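Local coordinates for UDP-N-Acetylenolpyruvylglucosamine Reductase (Thermus caldophilus, PDB 2GQT), which probably reduces UDP-N-acetylenolpyruvylglucosamine to UDP-N-acetylmuramate with NADPH, using its bound FAD, in a step of bacterial peptidoglycan synthesis, at residues C199-P204 / R252-E257; A226-E231 / L248-R253. All coordinates share one frame; numbering follows the deposited sequence.

Contact 1 (C199-P204 / R252-E257); sequences CAFKNP and RRVQEE
The far end of the F201 ring meets V254 and Q255 on one flank of helix 244-257. The contact is tightest at V254: ring atom CE1 of F201 lies 3.7 Å from CG1 of V254, and the valine CB sits equally near CZ. The two side chains approach from opposite directions, and the methyl comes at the ring obliquely. With CG anti to its own carbonyl carbon (chi1 -64°), F201 projects from the loop, and together with V254 it bridges the 9.6 Å between their CA atoms. I213 of helix 209-215 touches both residues and adds to the apolar cluster.

The Q255 side is looser, and this residue is partly exposed where V254 is buried. Its extended chain comes obliquely to the other side of the ring tip, with CG of Q255 4.1 Å from CE2 of F201, and the amide plane is turned 50° from the ring. The amide is committed to another partner, since NE2 donates to the carbonyl O of L260. Were F201 an alanine, a gap would probably open between loop and helix, and V254 and I213 would lose the ring they pack on. In the C-terminal domain of MurB, the arrangement is a loop anchored on a helix by one aromatic residue, F201, two residues after C199, the probable proton donor.

Contact 2 (A226-E231 / L248-R253); sequences AMISLE and LELVRR
Strand 226-228 runs nearly along helix 248-253, their axes 28° apart in direction and 8.6 Å apart at closest approach, with the CA atoms of A226 and L250 facing each other across the gap. L250 makes all the contacts from the helix side. Its CG stands anti to the backbone N (chi1 -170°), which extends the isobutyl group from the helix towards the strand and brings CD2 down onto the main chain. There CD2 of L250 lies 3.5 Å from the N of I228 and 3.6 Å from the carbonyl C of M227, so one methyl rests on the peptide joining these two residues.

I228 supplies the principal side-chain partner. Its CG1 is 3.7 Å from CD2 of L250 and hardly farther from CD1, so that the methylene touches both branches of the leucine fork. The two chains cross at a slant, and the terminal CD1 of I228 reaches CD1 of L250 at 3.9 Å. A226 adds a more distant touch, its CB 4.3 Å from CD2 of L250. CB of M227 points away from the helix, and the residue contributes through its backbone.

Around these residues, I236 of the adjacent strand 236-238 also touches L250, while L218 packs against I228. The strand leads into an ST turn, in which the N of E231 donates to OG of S229 over 2.9 Å. Backbone hydrogen bonds tie M227 to V237 of strand 236-238, and I228 to L221 just before strand 222-223. The side chains that meet between strand and helix are all apolar, and the leucine methyl also rests on a peptide by van der Waals contact: close fit and the burial of A226, I228 and L250 hold the helix on the sheet, without polar pairing to fix the register.

In the fold
From the N terminus, the chain passes helix 174-187 and reaches the loop 199-204, runs through helix 209-215 and the strands 222-223, 226-228 and 236-238, and enters helix 244-257. Contact 2 closes the shorter loop, from strand 226-228 to the 248-253 part of helix 244-257, and it nests inside the longer loop closed by contact 1. Both end on the same helix, sharing R252 and R253, with centres about 9 Å apart. They meet where CD1 of I228 comes within 3.5 Å of CG2 of V254. Together they join the C199 loop, the small antiparallel sheet and helix 244-257 within the C-terminal domain.

Contact 1 (C199-P204 / R252-E257)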
loop_
_atom_site.group_PDB
_atom_site.type_symbol
_atom_site.label_atom_id
_atom_site.label_comp_id
_atom_site.label_asym_id
_atom_site.label_seq_id
_atom_site.Cartn_x
_atom_site.Cartn_y
_atom_site.Cartn_z
ATOM N N CYS A 199 8.290 5.478 -1.105
ATOM C CA CYS A 199 8.688 6.550 -2.012
ATOM C C CYS A 199 7.654 7.682 -2.006
ATOM O O CYS A 199 6.481 7.464 -2.330
ATOM C CB CYS A 199 8.904 6.002 -3.427
ATOM S SG CYS A 199 10.379 4.949 -3.624
ATOM N N ALA A 200 8.092 8.875 -1.595
ATOM C CA ALA A 200 7.242 10.071 -1.571
ATOM C C ALA A 200 6.796 10.478 -2.962
ATOM O O ALA A 200 5.619 10.784 -3.179
ATOM C CB ALA A 200 7.980 11.236 -0.905
ATOM N N PHE A 201 7.746 10.478 -3.892
ATOM C CA PHE A 201 7.541 11.026 -5.224
ATOM C C PHE A 201 7.601 9.966 -6.312
ATOM O O PHE A 201 8.252 8.931 -6.148
ATOM C CB PHE A 201 8.569 12.132 -5.512
ATOM C CG PHE A 201 8.431 13.328 -4.612
ATOM C CD1 PHE A 201 9.283 13.507 -3.527
ATOM C CD2 PHE A 201 7.437 14.269 -4.840
ATOM C CE1 PHE A 201 9.138 14.607 -2.684
ATOM C CE2 PHE A 201 7.285 15.370 -3.998
ATOM C CZ PHE A 201 8.142 15.540 -2.925
ATOM N N LYS A 202 6.902 10.253 -7.408
ATOM C CA LYS A 202 7.013 9.504 -8.660
ATOM C C LYS A 202 8.301 9.889 -9.382
ATOM O O LYS A 202 8.833 10.977 -9.175
ATOM C CB LYS A 202 5.844 9.853 -9.584
ATOM C CG LYS A 202 4.480 9.400 -9.105
ATOM C CD LYS A 202 3.401 9.812 -10.100
ATOM C CE LYS A 202 2.073 9.127 -9.815
ATOM N NZ LYS A 202 1.439 9.638 -8.577
ATOM N N ASN A 203 8.772 9.015 -10.267
ATOM C CA ASN A 203 9.904 9.340 -11.131
ATOM C C ASN A 203 9.457 9.988 -12.447
ATOM O O ASN A 203 8.549 9.476 -13.113
ATOM C CB ASN A 203 10.739 8.087 -11.416
ATOM C CG ASN A 203 11.366 7.496 -10.166
ATOM O OD1 ASN A 203 11.674 8.205 -9.207
ATOM N ND2 ASN A 203 11.571 6.186 -10.176
ATOM N N PRO A 204 10.077 11.125 -12.823
ATOM C CA PRO A 204 9.833 11.675 -14.153
ATOM C C PRO A 204 10.357 10.721 -15.229
ATOM O O PRO A 204 11.218 9.887 -14.924
ATOM C CB PRO A 204 10.651 12.974 -14.153
ATOM C CG PRO A 204 10.877 13.291 -12.723
ATOM C CD PRO A 204 11.009 11.966 -12.054
ATOM N N ARG A 252 6.244 20.531 -0.497
ATOM C CA ARG A 252 6.265 21.779 -1.250
ATOM C C ARG A 252 7.688 22.307 -1.433
ATOM O O ARG A 252 8.025 22.848 -2.486
ATOM C CB ARG A 252 5.377 22.823 -0.585
ATOM C CG ARG A 252 3.891 22.546 -0.735
ATOM C CD ARG A 252 3.059 23.775 -0.389
ATOM N NE ARG A 252 3.357 24.277 0.949
ATOM C CZ ARG A 252 2.818 23.810 2.072
ATOM N NH1 ARG A 252 1.937 22.815 2.040
ATOM N NH2 ARG A 252 3.159 24.341 3.235
ATOM N N ARG A 253 8.528 22.137 -0.417
ATOM C CA ARG A 253 9.919 22.559 -0.517
ATOM C C ARG A 253 10.660 21.795 -1.610
ATOM O O ARG A 253 11.429 22.387 -2.369
ATOM C CB ARG A 253 10.616 22.394 0.830
ATOM C CG ARG A 253 10.115 23.361 1.902
ATOM C CD ARG A 253 10.888 24.659 1.857
ATOM N NE ARG A 253 12.204 24.464 2.454
ATOM C CZ ARG A 253 13.328 24.963 1.965
ATOM N NH1 ARG A 253 13.300 25.679 0.841
ATOM N NH2 ARG A 253 14.477 24.724 2.589
ATOM N N VAL A 254 10.404 20.492 -1.715
ATOM C CA VAL A 254 11.002 19.699 -2.794
ATOM C C VAL A 254 10.480 20.172 -4.149
ATOM O O VAL A 254 11.248 20.316 -5.095
ATOM C CB VAL A 254 10.764 18.163 -2.626
ATOM C CG1 VAL A 254 11.276 17.386 -3.848
ATOM C CG2 VAL A 254 11.424 17.656 -1.356
ATOM N N GLN A 255 9.176 20.418 -4.222
ATOM C CA GLN A 255 8.538 20.816 -5.469
ATOM C C GLN A 255 8.940 22.220 -5.935
ATOM O O GLN A 255 8.831 22.536 -7.122
ATOM C CB GLN A 255 7.024 20.672 -5.345
ATOM C CG GLN A 255 6.580 19.213 -5.245
ATOM C CD GLN A 255 5.088 19.056 -5.030
ATOM O OE1 GLN A 255 4.454 19.881 -4.381
ATOM N NE2 GLN A 255 4.525 17.972 -5.571
ATOM N N GLU A 256 9.409 23.067 -5.014
ATOM C CA GLU A 256 10.006 24.360 -5.401
ATOM C C GLU A 256 11.264 24.119 -6.250
ATOM O O GLU A 256 11.566 24.908 -7.150
ATOM C CB GLU A 256 10.302 25.239 -4.168
ATOM C CG GLU A 256 10.791 26.655 -4.490
ATOM C CD GLU A 256 10.850 27.559 -3.274
ATOM O OE1 GLU A 256 9.782 27.852 -2.684
ATOM O OE2 GLU A 256 11.966 27.996 -2.924
ATOM N N GLU A 257 11.967 23.016 -5.998
ATOM C CA GLU A 257 13.238 22.701 -6.668
ATOM C C GLU A 257 13.158 21.737 -7.842
ATOM O O GLU A 257 13.993 21.802 -8.755
ATOM C CB GLU A 257 14.224 22.096 -5.669
ATOM C CG GLU A 257 14.560 22.994 -4.497
ATOM C CD GLU A 257 15.052 24.362 -4.944
ATOM O OE1 GLU A 257 16.038 24.426 -5.701
ATOM O OE2 GLU A 257 14.450 25.361 -4.526
#

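Contact 2 (A226-E231 / L248-R253)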
loop_
_atom_site.group_PDB
_atom_site.type_symbol
_atom_site.label_atom_id
_atom_site.label_comp_id
_atom_site.label_asym_id
_atom_site.label_seq_id
_atom_site.Cartn_x
_atom_site.Cartn_y
_atom_site.Cartn_z
ATOM N N ALA A 226 9.308 16.176 10.491
ATOM C CA ALA A 226 9.363 15.597 9.149
ATOM C C ALA A 226 10.726 15.903 8.529
ATOM O O ALA A 226 11.189 17.043 8.584
ATOM C CB ALA A 226 8.245 16.150 8.285
ATOM N N MET A 227 11.384 14.896 7.968
ATOM C CA MET A 227 12.703 15.124 7.385
ATOM C C MET A 227 12.891 14.294 6.133
ATOM O O MET A 227 12.433 13.159 6.080
ATOM C CB MET A 227 13.809 14.795 8.401
ATOM C CG MET A 227 15.203 15.190 7.930
ATOM S SD MET A 227 16.508 14.815 9.092
ATOM C CE MET A 227 16.547 13.041 8.951
ATOM N N ILE A 228 13.548 14.857 5.119
ATOM C CA ILE A 228 14.010 14.063 3.988
ATOM C C ILE A 228 15.136 13.161 4.493
ATOM O O ILE A 228 16.154 13.648 5.012
ATOM C CB ILE A 228 14.476 14.938 2.809
ATOM C CG1 ILE A 228 13.326 15.835 2.336
ATOM C CG2 ILE A 228 14.976 14.060 1.671
ATOM C CD1 ILE A 228 13.659 16.764 1.181
ATOM N N SER A 229 14.929 11.851 4.366
ATOM C CA SER A 229 15.845 10.862 4.904
ATOM C C SER A 229 17.289 11.106 4.481
ATOM O O SER A 229 17.568 11.442 3.330
ATOM C CB SER A 229 15.413 9.472 4.457
ATOM O OG SER A 229 16.401 8.517 4.780
ATOM N N LEU A 230 18.203 10.929 5.433
ATOM C CA LEU A 230 19.631 10.987 5.143
ATOM C C LEU A 230 20.111 9.745 4.374
ATOM O O LEU A 230 21.213 9.747 3.834
ATOM C CB LEU A 230 20.437 11.164 6.438
ATOM C CG LEU A 230 20.251 12.452 7.250
ATOM C CD1 LEU A 230 20.955 12.327 8.599
ATOM C CD2 LEU A 230 20.769 13.669 6.483
ATOM N N GLU A 231 19.281 8.699 4.328
ATOM C CA GLU A 231 19.634 7.428 3.684
ATOM C C GLU A 231 19.172 7.329 2.229
ATOM O O GLU A 231 19.781 6.618 1.427
ATOM C CB GLU A 231 19.038 6.253 4.463
ATOM C CG GLU A 231 19.618 6.031 5.848
ATOM C CD GLU A 231 18.793 5.041 6.646
ATOM O OE1 GLU A 231 19.022 3.816 6.510
ATOM O OE2 GLU A 231 17.899 5.487 7.394
ATOM N N LEU A 248 3.593 17.987 4.405
ATOM C CA LEU A 248 3.176 18.741 3.205
ATOM C C LEU A 248 4.094 19.920 2.914
ATOM O O LEU A 248 4.408 20.197 1.760
ATOM C CB LEU A 248 1.733 19.241 3.317
ATOM C CG LEU A 248 0.584 18.236 3.161
ATOM C CD1 LEU A 248 -0.718 18.923 3.529
ATOM C CD2 LEU A 248 0.505 17.636 1.755
ATOM N N GLU A 249 4.529 20.605 3.963
ATOM C CA GLU A 249 5.468 21.708 3.783
ATOM C C GLU A 249 6.780 21.225 3.169
ATOM O O GLU A 249 7.314 21.850 2.254
ATOM C CB GLU A 249 5.728 22.412 5.105
ATOM C CG GLU A 249 6.497 23.709 4.937
ATOM C CD GLU A 249 6.593 24.510 6.212
ATOM O OE1 GLU A 249 7.596 25.233 6.379
ATOM O OE2 GLU A 249 5.673 24.414 7.050
ATOM N N LEU A 250 7.291 20.101 3.657
ATOM C CA LEU A 250 8.492 19.517 3.092
ATOM C C LEU A 250 8.304 19.100 1.633
ATOM O O LEU A 250 9.194 19.310 0.805
ATOM C CB LEU A 250 8.925 18.334 3.940
ATOM C CG LEU A 250 10.281 17.718 3.652
ATOM C CD1 LEU A 250 11.403 18.763 3.690
ATOM C CD2 LEU A 250 10.531 16.603 4.647
ATOM N N VAL A 251 7.141 18.523 1.323
ATOM C CA VAL A 251 6.787 18.194 -0.058
ATOM C C VAL A 251 6.853 19.441 -0.954
ATOM O O VAL A 251 7.453 19.409 -2.039
ATOM C CB VAL A 251 5.397 17.513 -0.126
ATOM C CG1 VAL A 251 4.866 17.463 -1.545
ATOM C CG2 VAL A 251 5.484 16.100 0.447
ATOM N N ARG A 252 6.244 20.531 -0.497
ATOM C CA ARG A 252 6.265 21.779 -1.250
ATOM C C ARG A 252 7.688 22.307 -1.433
ATOM O O ARG A 252 8.025 22.848 -2.486
ATOM C CB ARG A 252 5.377 22.823 -0.585
ATOM C CG ARG A 252 3.891 22.546 -0.735
ATOM C CD ARG A 252 3.059 23.775 -0.389
ATOM N NE ARG A 252 3.357 24.277 0.949
ATOM C CZ ARG A 252 2.818 23.810 2.072
ATOM N NH1 ARG A 252 1.937 22.815 2.040
ATOM N NH2 ARG A 252 3.159 24.341 3.235
ATOM N N ARG A 253 8.528 22.137 -0.417
ATOM C CA ARG A 253 9.919 22.559 -0.517
ATOM C C ARG A 253 10.660 21.795 -1.610
ATOM O O ARG A 253 11.429 22.387 -2.369
ATOM C CB ARG A 253 10.616 22.394 0.830
ATOM C CG ARG A 253 10.115 23.361 1.902
ATOM C CD ARG A 253 10.888 24.659 1.857
ATOM N NE ARG A 253 12.204 24.464 2.454
ATOM C CZ ARG A 253 13.328 24.963 1.965
ATOM N NH1 ARG A 253 13.300 25.679 0.841
ATOM N NH2 ARG A 253 14.477 24.724 2.589
#